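Local coordinates for uncharacterized protein aq_328 (Aquifex aeolicus, PDB 1R4V) that is of unknown function but adopts a histone fold within a single chain and may, like its relatives, take part in protein heterodimerization, at residues L90-I100 with E130-M141. Numbering follows the deposited sequence.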
# COMPACT_ATOMS: atom_id res chain seq x y z
N LEU A 90 -9.77 -0.54 5.85
CA LEU A 90 -8.35 -0.20 5.75
C LEU A 90 -7.73 0.21 7.08
O LEU A 90 -6.59 -0.15 7.36
CB LEU A 90 -8.11 0.89 4.70
CG LEU A 90 -6.64 1.28 4.46
CD1 LEU A 90 -5.73 0.09 4.17
CD2 LEU A 90 -6.54 2.28 3.32
N GLU A 91 -8.46 0.97 7.89
CA GLU A 91 -8.01 1.33 9.24
C GLU A 91 -7.60 0.11 10.05
O GLU A 91 -6.62 0.16 10.78
CB GLU A 91 -9.08 2.09 10.02
CG GLU A 91 -9.02 3.59 9.85
CD GLU A 91 -10.35 4.28 10.17
OE1 GLU A 91 -10.75 5.20 9.40
OE2 GLU A 91 -10.98 3.90 11.19
N GLU A 92 -8.35 -0.98 9.94
CA GLU A 92 -8.03 -2.24 10.61
C GLU A 92 -6.71 -2.84 10.11
O GLU A 92 -5.88 -3.24 10.92
CB GLU A 92 -9.19 -3.23 10.46
CG GLU A 92 -9.04 -4.45 11.36
CD GLU A 92 -10.16 -5.47 11.25
OE1 GLU A 92 -11.33 -5.10 10.95
OE2 GLU A 92 -9.86 -6.68 11.48
N HIS A 93 -6.51 -2.89 8.80
CA HIS A 93 -5.24 -3.29 8.23
C HIS A 93 -4.07 -2.41 8.66
O HIS A 93 -2.99 -2.92 8.94
CB HIS A 93 -5.33 -3.36 6.71
CG HIS A 93 -6.08 -4.56 6.23
ND1 HIS A 93 -7.26 -4.48 5.53
CD2 HIS A 93 -5.81 -5.88 6.38
CE1 HIS A 93 -7.68 -5.70 5.27
NE2 HIS A 93 -6.83 -6.57 5.78
N ILE A 94 -4.27 -1.09 8.74
CA ILE A 94 -3.24 -0.17 9.18
C ILE A 94 -2.88 -0.46 10.64
O ILE A 94 -1.69 -0.54 10.99
CB ILE A 94 -3.69 1.29 8.98
CG1 ILE A 94 -3.80 1.62 7.49
CG2 ILE A 94 -2.70 2.29 9.61
CD1 ILE A 94 -4.39 2.97 7.21
N LYS A 95 -3.88 -0.62 11.49
CA LYS A 95 -3.64 -0.99 12.88
C LYS A 95 -2.90 -2.32 13.04
O LYS A 95 -1.98 -2.42 13.87
CB LYS A 95 -4.94 -1.04 13.66
CG LYS A 95 -5.51 0.32 14.00
CD LYS A 95 -6.85 0.18 14.75
CE LYS A 95 -7.74 1.43 14.61
NZ LYS A 95 -6.97 2.69 14.83
N ASN A 96 -3.29 -3.33 12.27
CA ASN A 96 -2.61 -4.62 12.29
C ASN A 96 -1.16 -4.48 11.84
O ASN A 96 -0.28 -5.13 12.40
CB ASN A 96 -3.25 -5.70 11.41
CG ASN A 96 -4.63 -6.13 11.87
OD1 ASN A 96 -5.04 -5.89 13.01
ND2 ASN A 96 -5.36 -6.77 10.96
N PHE A 97 -0.92 -3.64 10.83
CA PHE A 97 0.45 -3.40 10.37
C PHE A 97 1.34 -2.80 11.46
O PHE A 97 2.51 -3.20 11.60
CB PHE A 97 0.52 -2.51 9.13
CG PHE A 97 1.93 -2.11 8.78
CD1 PHE A 97 2.79 -3.01 8.18
CD2 PHE A 97 2.40 -0.83 9.07
CE1 PHE A 97 4.10 -2.65 7.88
CE2 PHE A 97 3.70 -0.46 8.76
CZ PHE A 97 4.56 -1.37 8.17
N GLN A 98 0.81 -1.85 12.22
CA GLN A 98 1.58 -1.18 13.26
C GLN A 98 2.01 -2.14 14.37
O GLN A 98 3.00 -1.88 15.04
CB GLN A 98 0.81 0.02 13.82
CG GLN A 98 0.65 1.13 12.77
CD GLN A 98 -0.44 2.17 13.08
OE1 GLN A 98 -0.27 3.34 12.76
NE2 GLN A 98 -1.55 1.74 13.68
N LYS A 99 1.29 -3.24 14.57
CA LYS A 99 1.70 -4.21 15.57
C LYS A 99 2.68 -5.27 15.04
O LYS A 99 3.08 -6.14 15.82
CB LYS A 99 0.51 -4.77 16.36
CG LYS A 99 -0.63 -5.45 15.66
CD LYS A 99 -1.87 -5.43 16.56
CE LYS A 99 -2.96 -6.37 16.04
NZ LYS A 99 -4.34 -5.87 16.35
N ILE A 100 3.12 -5.19 13.79
CA ILE A 100 4.12 -6.11 13.24
C ILE A 100 5.53 -5.64 13.59
O ILE A 100 5.89 -4.49 13.35
CB ILE A 100 3.95 -6.26 11.71
CG1 ILE A 100 2.63 -6.98 11.42
CG2 ILE A 100 5.11 -7.06 11.09
CD1 ILE A 100 2.23 -6.94 9.99
N GLU A 130 2.85 9.55 8.41
CA GLU A 130 2.01 8.34 8.48
C GLU A 130 2.03 7.48 7.23
O GLU A 130 1.36 6.46 7.22
CB GLU A 130 0.54 8.70 8.74
CG GLU A 130 0.23 9.10 10.17
CD GLU A 130 0.60 8.02 11.19
OE1 GLU A 130 0.16 6.85 11.01
OE2 GLU A 130 1.33 8.35 12.16
N TYR A 131 2.73 7.89 6.18
CA TYR A 131 2.70 7.17 4.92
C TYR A 131 3.19 5.74 5.07
O TYR A 131 2.73 4.85 4.35
CB TYR A 131 3.55 7.88 3.88
CG TYR A 131 2.93 9.01 3.12
CD1 TYR A 131 1.69 9.57 3.47
CD2 TYR A 131 3.60 9.52 2.01
CE1 TYR A 131 1.15 10.64 2.74
CE2 TYR A 131 3.05 10.57 1.27
CZ TYR A 131 1.83 11.11 1.62
OH TYR A 131 1.37 12.14 0.86
N ARG A 132 4.14 5.50 5.96
CA ARG A 132 4.61 4.12 6.14
C ARG A 132 3.52 3.21 6.71
O ARG A 132 3.40 2.05 6.31
CB ARG A 132 5.90 4.09 6.97
CG ARG A 132 5.76 4.51 8.43
CD ARG A 132 7.10 4.50 9.18
NE ARG A 132 7.81 3.27 8.86
CZ ARG A 132 7.51 2.08 9.37
NH1 ARG A 132 8.22 1.03 8.99
NH2 ARG A 132 6.52 1.92 10.25
N ASN A 133 2.70 3.72 7.62
CA ASN A 133 1.59 2.96 8.18
C ASN A 133 0.50 2.74 7.15
O ASN A 133 -0.05 1.66 7.08
CB ASN A 133 1.06 3.62 9.44
CG ASN A 133 2.11 3.64 10.53
OD1 ASN A 133 2.87 2.68 10.68
ND2 ASN A 133 2.19 4.75 11.24
N ILE A 134 0.21 3.75 6.35
CA ILE A 134 -0.81 3.60 5.30
C ILE A 134 -0.38 2.55 4.28
O ILE A 134 -1.18 1.68 3.91
CB ILE A 134 -1.07 4.95 4.64
CG1 ILE A 134 -1.69 5.90 5.66
CG2 ILE A 134 -1.98 4.78 3.43
CD1 ILE A 134 -1.80 7.34 5.21
N MSE A 135 0.87 2.63 3.84
CA MSE A 135 1.37 1.69 2.85
C MSE A 135 1.45 0.29 3.41
O MSE A 135 1.14 -0.66 2.73
CB MSE A 135 2.74 2.10 2.32
CG MSE A 135 2.84 1.62 0.85
SE MSE A 135 4.65 1.67 0.36
CE MSE A 135 4.76 0.28 -1.12
N GLY A 136 1.91 0.17 4.65
CA GLY A 136 1.92 -1.11 5.33
C GLY A 136 0.55 -1.75 5.44
O GLY A 136 0.43 -2.94 5.20
N GLY A 137 -0.47 -0.97 5.76
CA GLY A 137 -1.86 -1.40 5.74
C GLY A 137 -2.36 -1.82 4.36
O GLY A 137 -3.09 -2.81 4.21
N LEU A 138 -1.98 -1.06 3.34
CA LEU A 138 -2.32 -1.39 1.96
C LEU A 138 -1.65 -2.69 1.52
O LEU A 138 -2.23 -3.48 0.79
CB LEU A 138 -1.97 -0.25 1.01
CG LEU A 138 -2.87 0.98 1.08
CD1 LEU A 138 -2.22 2.11 0.32
CD2 LEU A 138 -4.30 0.67 0.59
N LEU A 139 -0.43 -2.94 1.98
CA LEU A 139 0.26 -4.19 1.67
C LEU A 139 -0.43 -5.38 2.32
O LEU A 139 -0.65 -6.40 1.64
CB LEU A 139 1.73 -4.09 2.07
CG LEU A 139 2.61 -3.32 1.09
CD1 LEU A 139 3.90 -2.97 1.85
CD2 LEU A 139 2.92 -4.11 -0.16
N LEU A 140 -0.83 -5.25 3.58
CA LEU A 140 -1.52 -6.34 4.27
C LEU A 140 -2.88 -6.59 3.68
O LEU A 140 -3.27 -7.74 3.58
CB LEU A 140 -1.73 -6.06 5.75
CG LEU A 140 -0.43 -6.02 6.56
CD1 LEU A 140 -0.82 -5.85 8.01
CD2 LEU A 140 0.44 -7.24 6.34
N MSE A 141 -3.59 -5.51 3.34
CA MSE A 141 -4.84 -5.66 2.61
C MSE A 141 -4.71 -6.43 1.30
O MSE A 141 -5.49 -7.35 1.04
CB MSE A 141 -5.48 -4.32 2.39
CG MSE A 141 -6.78 -4.52 1.68
SE MSE A 141 -6.61 -4.07 -0.26
CE MSE A 141 -8.54 -4.14 -0.70
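Arg132 lays its NH2 4.0 Å from Phe97 CE2. Its NE is salt-bridged to Asp107, at the start of helix 106-113. Asn133 meets Ile94, Phe97 and Gln98. Its CB touches CG2 of Ile94, and its OD1 lies in the plane of the Phe97 ring, at the edge. Its amide stands at a steep angle to that of Gln98, the two planes 76° apart. Gln98 OE1 is 3.2 Å from Asn133 ND2, but the angle is poor for a hydrogen bond. ND2 instead makes a nearly straight 2.9 Å hydrogen bond to Glu130 OE1, met from above the carboxylate plane, which helps hold the rotation of the amide. Ile134 offers its CA and CG1 to Ile94 CD1.

With no side chains at Gly136 and Gly137, the two backbones can come close. Gly136 CA sits over the centre of the Phe97 ring, a CH-pi contact of 3.5 Å to the centroid. Phe97 is a knob among Asn133, Gly136, Gly137 and Leu140; chi1 of 172° sets CG anti to the backbone N and swings the ring over Gly136. Gly137 CA comes within 3.9 Å of Ile94 CA. The axes of segments 90-98 and 131-141 come within 7.5 Å and cross at 107°, inside the single-chain histone fold.

Leu138 passes its CD2 to both methyls of Leu90; its other neighbours include Val56 of helix 46-62. Leu140 CD1 packs against Phe97 CB and meets Ile100 CD1 tip to tip at 3.8 Å. Met141, a selenomethionine, places its CA over the His93 ring face.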